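Local coordinates for putative carbohydrate metabolism domain-containing protein (Bacteroides vulgatus, PDB 3S30), which is of unknown function but is probably a carbohydrate-active protein, perhaps a glycoside hydrolase, built on a galactose-binding-domain-like beta fold that carries a sodium ion, at residues Y249-E254 with G264-N269; K257-L262 with Y271-M276. One frame throughout, in Å; residues are numbered along the deposited sequence.

Contact 1 (Y249-E254 with G264-N269)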
loop_
_atom_site.group_PDB
_atom_site.type_symbol
_atom_site.label_atom_id
_atom_site.label_comp_id
_atom_site.label_asym_id
_atom_site.label_seq_id
_atom_site.Cartn_x
_atom_site.Cartn_y
_atom_site.Cartn_z
ATOM N N TYR A 249 0.835 2.994 6.805
ATOM C CA TYR A 249 1.161 4.409 6.952
ATOM C C TYR A 249 0.547 5.275 5.841
ATOM O O TYR A 249 -0.007 4.775 4.855
ATOM C CB TYR A 249 2.677 4.616 7.015
ATOM C CG TYR A 249 3.435 4.295 5.746
ATOM C CD1 TYR A 249 3.858 3.000 5.477
ATOM C CD2 TYR A 249 3.767 5.293 4.833
ATOM C CE1 TYR A 249 4.568 2.699 4.336
ATOM C CE2 TYR A 249 4.471 4.996 3.673
ATOM C CZ TYR A 249 4.861 3.689 3.429
ATOM O OH TYR A 249 5.570 3.367 2.290
ATOM N N ALA A 250 0.650 6.588 6.025
ATOM C CA ALA A 250 0.147 7.544 5.053
ATOM C C ALA A 250 1.092 8.722 4.988
ATOM O O ALA A 250 1.721 9.081 5.987
ATOM C CB ALA A 250 -1.261 8.004 5.420
ATOM N N LEU A 251 1.174 9.321 3.805
ATOM C CA LEU A 251 2.095 10.409 3.539
ATOM C C LEU A 251 1.314 11.627 3.055
ATOM O O LEU A 251 0.295 11.491 2.375
ATOM C CB LEU A 251 3.092 9.979 2.459
ATOM C CG LEU A 251 3.885 8.693 2.716
ATOM C CD1 LEU A 251 4.579 8.228 1.444
ATOM C CD2 LEU A 251 4.896 8.895 3.827
ATOM N N PHE A 252 1.800 12.811 3.420
ATOM C CA PHE A 252 1.299 14.072 2.889
ATOM C C PHE A 252 2.511 14.928 2.576
ATOM O O PHE A 252 3.315 15.229 3.472
ATOM C CB PHE A 252 0.409 14.767 3.927
ATOM C CG PHE A 252 -0.216 16.042 3.442
ATOM C CD1 PHE A 252 -1.031 16.050 2.312
ATOM C CD2 PHE A 252 -0.006 17.239 4.123
ATOM C CE1 PHE A 252 -1.616 17.234 1.863
ATOM C CE2 PHE A 252 -0.587 18.425 3.686
ATOM C CZ PHE A 252 -1.390 18.422 2.553
ATOM N N TYR A 253 2.671 15.319 1.314
ATOM C CA TYR A 253 3.854 16.085 0.940
ATOM C C TYR A 253 3.608 17.161 -0.103
ATOM O O TYR A 253 2.586 17.189 -0.781
ATOM C CB TYR A 253 4.971 15.145 0.482
ATOM C CG TYR A 253 4.637 14.309 -0.738
ATOM C CD1 TYR A 253 4.832 14.804 -2.023
ATOM C CD2 TYR A 253 4.161 13.010 -0.603
ATOM C CE1 TYR A 253 4.545 14.038 -3.137
ATOM C CE2 TYR A 253 3.867 12.237 -1.714
ATOM C CZ TYR A 253 4.063 12.751 -2.977
ATOM O OH TYR A 253 3.769 11.981 -4.080
ATOM N N GLU A 254 4.586 18.049 -0.207
ATOM C CA GLU A 254 4.534 19.176 -1.107
ATOM C C GLU A 254 5.283 18.792 -2.376
ATOM O O GLU A 254 6.423 18.355 -2.308
ATOM C CB GLU A 254 5.177 20.377 -0.427
ATOM C CG GLU A 254 5.078 21.667 -1.187
ATOM C CD GLU A 254 5.646 22.844 -0.408
ATOM O OE1 GLU A 254 5.510 22.863 0.844
ATOM O OE2 GLU A 254 6.217 23.748 -1.055
ATOM N N GLY A 264 9.162 3.798 -2.600
ATOM C CA GLY A 264 9.365 2.873 -1.483
ATOM C C GLY A 264 10.549 3.130 -0.576
ATOM O O GLY A 264 10.689 2.476 0.456
ATOM N N HIS A 265 11.414 4.067 -0.952
ATOM C CA HIS A 265 12.568 4.424 -0.122
ATOM C C HIS A 265 12.146 5.196 1.120
ATOM O O HIS A 265 12.864 5.209 2.102
ATOM C CB HIS A 265 13.564 5.265 -0.911
ATOM C CG HIS A 265 14.179 4.551 -2.068
ATOM N ND1 HIS A 265 13.637 4.585 -3.335
ATOM C CD2 HIS A 265 15.304 3.801 -2.159
ATOM C CE1 HIS A 265 14.400 3.880 -4.156
ATOM N NE2 HIS A 265 15.415 3.391 -3.467
ATOM N N ILE A 266 10.986 5.840 1.065
ATOM C CA ILE A 266 10.467 6.625 2.177
ATOM C C ILE A 266 10.352 5.786 3.463
ATOM O O ILE A 266 10.736 6.242 4.538
ATOM C CB ILE A 266 9.101 7.274 1.800
ATOM C CG1 ILE A 266 8.759 8.426 2.736
ATOM C CG2 ILE A 266 7.975 6.247 1.806
ATOM C CD1 ILE A 266 9.725 9.621 2.604
ATOM N N ALA A 267 9.875 4.547 3.344
ATOM C CA ALA A 267 9.731 3.666 4.501
ATOM C C ALA A 267 11.068 3.082 4.985
ATOM O O ALA A 267 11.118 2.487 6.061
ATOM C CB ALA A 267 8.726 2.533 4.193
ATOM N N LYS A 268 12.130 3.221 4.192
ATOM C CA LYS A 268 13.471 2.754 4.589
ATOM C C LYS A 268 14.329 3.878 5.176
ATOM O O LYS A 268 15.450 3.635 5.637
ATOM C CB LYS A 268 14.195 2.115 3.392
ATOM C CG LYS A 268 14.148 0.579 3.346
ATOM C CD LYS A 268 12.750 -0.002 3.580
ATOM C CE LYS A 268 12.820 -1.519 3.711
ATOM N NZ LYS A 268 11.680 -2.117 4.447
ATOM N N ASN A 269 13.784 5.096 5.168
ATOM C CA ASN A 269 14.495 6.280 5.613
ATOM C C ASN A 269 13.775 7.047 6.710
ATOM O O ASN A 269 13.730 8.274 6.688
ATOM C CB ASN A 269 14.731 7.192 4.410
ATOM C CG ASN A 269 16.077 6.995 3.806
ATOM O OD1 ASN A 269 16.200 6.578 2.653
ATOM N ND2 ASN A 269 17.109 7.269 4.587
#
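Tyr-249 and Leu-251 reach from strand 249-254 to a single coil of chain at 264-269, where the chain winds through one helix-like turn but does not form a regular helix. The backbones stay well apart: the closest CA atoms, those of Tyr-249 and Ala-267, are 8.9 Å from each other, and side chains span the gap with no hydrogen bond between the segments. Lys-268 N donates to His-265 O at 3.0 Å, which ties the coil to itself. Ile-266 is the hub. Its CG2 branch lies 3.8 Å from Tyr-249 OH and 3.9 Å from Leu-251 CD1, while its CG1 branch touches the other leucine methyl, CD2, at 4.0 Å. With CG1 anti to the backbone N (chi1 -162°), the isoleucine presents both branches to the strand, and it runs past Leu-251 in the opposite direction. The tyrosine comes in hydroxyl end first: OH is also 3.8 Å from Ala-267 CB, and that methyl sits obliquely to the ring, 4.1 Å from CZ. Leu-251 CG meets the same ring at its edge, in plane, so the two strand residues pack on each other as well as on the coil. Phe-210 of strand 208-213 touches Tyr-249, Leu-251 and Ile-266, and Met-276 touches Leu-251 and Ile-266. This is apolar packing of a connecting loop over one face of an antiparallel beta sheet, consistent with a galactose-binding-like beta domain.

Contact 2 (K257-L262 with Y271-M276); sequences KDVQML and YEHENM
Asn-275 ND2 is held by two oxygens, donating to Glu-254 O and to Thr-256 OG1, and the amide thus fixed meets Val-259 across the contact. Val-259 CG1 rests 3.5 Å from Asn-275 CG, and the two side chains approach from opposite directions. The valine's CG1 stands anti to its own nitrogen (chi1 171°), the setting that brings this branch onto the amide and also 4.2 Å from His-273 CE1. Deeper in, Leu-262 CD2 lies over the centre of one face of the His-273 imidazole, 3.6 Å from its centroid and 3° off the normal, a CH-pi contact. The other leucine methyl, CD1, touches the selenium of Met-276 at 3.9 Å. A type I turn from His-273 to Met-276 carries the imidazole, and Asn-275 N gives His-273 ND1 a weak bond of 3.3 Å, in the ring plane, which may help to orient the ring. A leucine in place of Asn-275 would keep carbon against Val-259 but would probably leave Glu-254 O and Thr-256 OG1 without this donor. The polar bonds thus anchor the turn to the chain just before the loop, while the two segments themselves meet through apolar and CH-pi contacts, without a hydrogen bond between them.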
loop_
_atom_site.group_PDB
_atom_site.type_symbol
_atom_site.label_atom_id
_atom_site.label_comp_id
_atom_site.label_asym_id
_atom_site.label_seq_id
_atom_site.Cartn_x
_atom_site.Cartn_y
_atom_site.Cartn_z
ATOM N N LYS A 257 8.921 20.853 -8.885
ATOM C CA LYS A 257 9.065 20.547 -10.312
ATOM C C LYS A 257 9.698 19.173 -10.560
ATOM O O LYS A 257 9.160 18.376 -11.329
ATOM C CB LYS A 257 9.867 21.626 -11.044
ATOM C CG LYS A 257 9.422 21.809 -12.500
ATOM C CD LYS A 257 10.566 22.202 -13.421
ATOM C CE LYS A 257 10.146 22.098 -14.879
ATOM N NZ LYS A 257 11.304 22.212 -15.809
ATOM N N ASP A 258 10.817 18.895 -9.893
ATOM C CA ASP A 258 11.531 17.623 -10.067
ATOM C C ASP A 258 11.192 16.550 -9.015
ATOM O O ASP A 258 11.841 15.505 -8.970
ATOM C CB ASP A 258 13.049 17.875 -10.129
ATOM C CG ASP A 258 13.504 18.382 -11.499
ATOM O OD1 ASP A 258 12.955 17.919 -12.529
ATOM O OD2 ASP A 258 14.417 19.240 -11.547
ATOM N N VAL A 259 10.174 16.803 -8.190
ATOM C CA VAL A 259 9.685 15.829 -7.207
ATOM C C VAL A 259 8.159 15.772 -7.261
ATOM O O VAL A 259 7.468 16.493 -6.541
ATOM C CB VAL A 259 10.165 16.178 -5.784
ATOM C CG1 VAL A 259 9.487 15.297 -4.742
ATOM C CG2 VAL A 259 11.698 16.066 -5.697
ATOM N N GLN A 260 7.647 14.920 -8.144
ATOM C CA GLN A 260 6.212 14.780 -8.374
ATOM C C GLN A 260 5.631 13.575 -7.638
ATOM O O GLN A 260 4.427 13.527 -7.386
ATOM C CB GLN A 260 5.937 14.640 -9.875
ATOM C CG GLN A 260 6.117 15.929 -10.663
ATOM C CD GLN A 260 4.967 16.901 -10.459
ATOM O OE1 GLN A 260 3.824 16.593 -10.792
ATOM N NE2 GLN A 260 5.266 18.075 -9.904
HETATM N N MSE A 261 6.485 12.597 -7.330
HETATM C CA MSE A 261 6.090 11.397 -6.613
HETATM C C MSE A 261 7.201 10.973 -5.653
HETATM O O MSE A 261 8.373 11.235 -5.903
HETATM C CB MSE A 261 5.812 10.259 -7.602
HETATM C CG MSE A 261 4.673 10.518 -8.593
HETATM SE SE MSE A 261 2.916 10.502 -7.768
HETATM C CE MSE A 261 2.659 8.549 -7.570
ATOM N N LEU A 262 6.819 10.341 -4.546
ATOM C CA LEU A 262 7.769 9.617 -3.706
ATOM C C LEU A 262 7.650 8.139 -4.057
ATOM O O LEU A 262 6.806 7.760 -4.875
ATOM C CB LEU A 262 7.494 9.843 -2.216
ATOM C CG LEU A 262 7.526 11.300 -1.735
ATOM C CD1 LEU A 262 7.259 11.355 -0.227
ATOM C CD2 LEU A 262 8.861 11.998 -2.089
ATOM N N TYR A 271 10.833 7.668 7.142
ATOM C CA TYR A 271 9.809 8.565 6.559
ATOM C C TYR A 271 10.311 10.018 6.360
ATOM O O TYR A 271 9.525 10.968 6.416
ATOM C CB TYR A 271 8.489 8.482 7.376
ATOM C CG TYR A 271 8.041 7.038 7.546
ATOM C CD1 TYR A 271 7.243 6.425 6.590
ATOM C CD2 TYR A 271 8.482 6.270 8.623
ATOM C CE1 TYR A 271 6.866 5.091 6.713
ATOM C CE2 TYR A 271 8.121 4.934 8.752
ATOM C CZ TYR A 271 7.311 4.349 7.790
ATOM O OH TYR A 271 6.946 3.028 7.910
ATOM N N GLU A 272 11.624 10.161 6.114
ATOM C CA GLU A 272 12.275 11.467 5.880
ATOM C C GLU A 272 12.448 11.762 4.390
ATOM O O GLU A 272 12.871 10.898 3.612
ATOM C CB GLU A 272 13.667 11.544 6.528
ATOM C CG GLU A 272 13.696 11.411 8.043
ATOM C CD GLU A 272 13.019 12.558 8.776
ATOM O OE1 GLU A 272 12.757 13.608 8.155
ATOM O OE2 GLU A 272 12.741 12.396 9.984
ATOM N N HIS A 273 12.134 13.000 4.015
ATOM C CA HIS A 273 12.318 13.497 2.650
ATOM C C HIS A 273 12.148 15.003 2.708
ATOM O O HIS A 273 11.418 15.510 3.548
ATOM C CB HIS A 273 11.294 12.881 1.681
ATOM C CG HIS A 273 11.718 12.932 0.246
ATOM N ND1 HIS A 273 11.573 14.061 -0.533
ATOM C CD2 HIS A 273 12.301 12.003 -0.544
ATOM C CE1 HIS A 273 12.048 13.822 -1.744
ATOM N NE2 HIS A 273 12.497 12.580 -1.776
ATOM N N GLU A 274 12.819 15.726 1.826
ATOM C CA GLU A 274 12.792 17.195 1.877
ATOM C C GLU A 274 11.411 17.765 1.492
ATOM O O GLU A 274 11.077 18.882 1.861
ATOM C CB GLU A 274 13.910 17.769 0.999
ATOM C CG GLU A 274 14.454 19.131 1.455
ATOM C CD GLU A 274 15.907 19.380 1.024
ATOM O OE1 GLU A 274 16.497 18.509 0.342
ATOM O OE2 GLU A 274 16.461 20.451 1.381
ATOM N N ASN A 275 10.598 16.977 0.787
ATOM C CA ASN A 275 9.247 17.402 0.406
ATOM C C ASN A 275 8.173 17.006 1.409
ATOM O O ASN A 275 7.041 17.502 1.328
ATOM C CB ASN A 275 8.892 16.870 -0.982
ATOM C CG ASN A 275 9.731 17.508 -2.075
ATOM O OD1 ASN A 275 10.950 17.339 -2.105
ATOM N ND2 ASN A 275 9.090 18.264 -2.962
HETATM N N MSE A 276 8.541 16.147 2.362
HETATM C CA MSE A 276 7.610 15.622 3.359
HETATM C C MSE A 276 7.029 16.693 4.292
HETATM O O MSE A 276 7.756 17.534 4.814
HETATM C CB MSE A 276 8.282 14.507 4.184
HETATM C CG MSE A 276 8.218 13.109 3.534
HETATM SE SE MSE A 276 6.410 12.383 3.416
HETATM C CE MSE A 276 5.873 12.636 5.267
#

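Contact 1 is the more buried of the two, its centre about 11 Å from the chain's centre; contact 2, its centre about 17 Å out, is partly buried and includes the exposed His-273. Their segments alternate along the chain: contact 1 packs the connection after strand 247-254 back on that strand, while contact 2 joins two parts of the connection to each other. Ile-266 O and Tyr-271 N, 3.0 Å apart, probably form a hydrogen bond linking the coil to the second segment of contact 2. Contact 1 is wholly apolar apart from a tyrosine hydroxyl; contact 2 pairs buried Leu-262 and Met-276 with an exposed imidazole and an anchored amide. Met-276 belongs to both clusters.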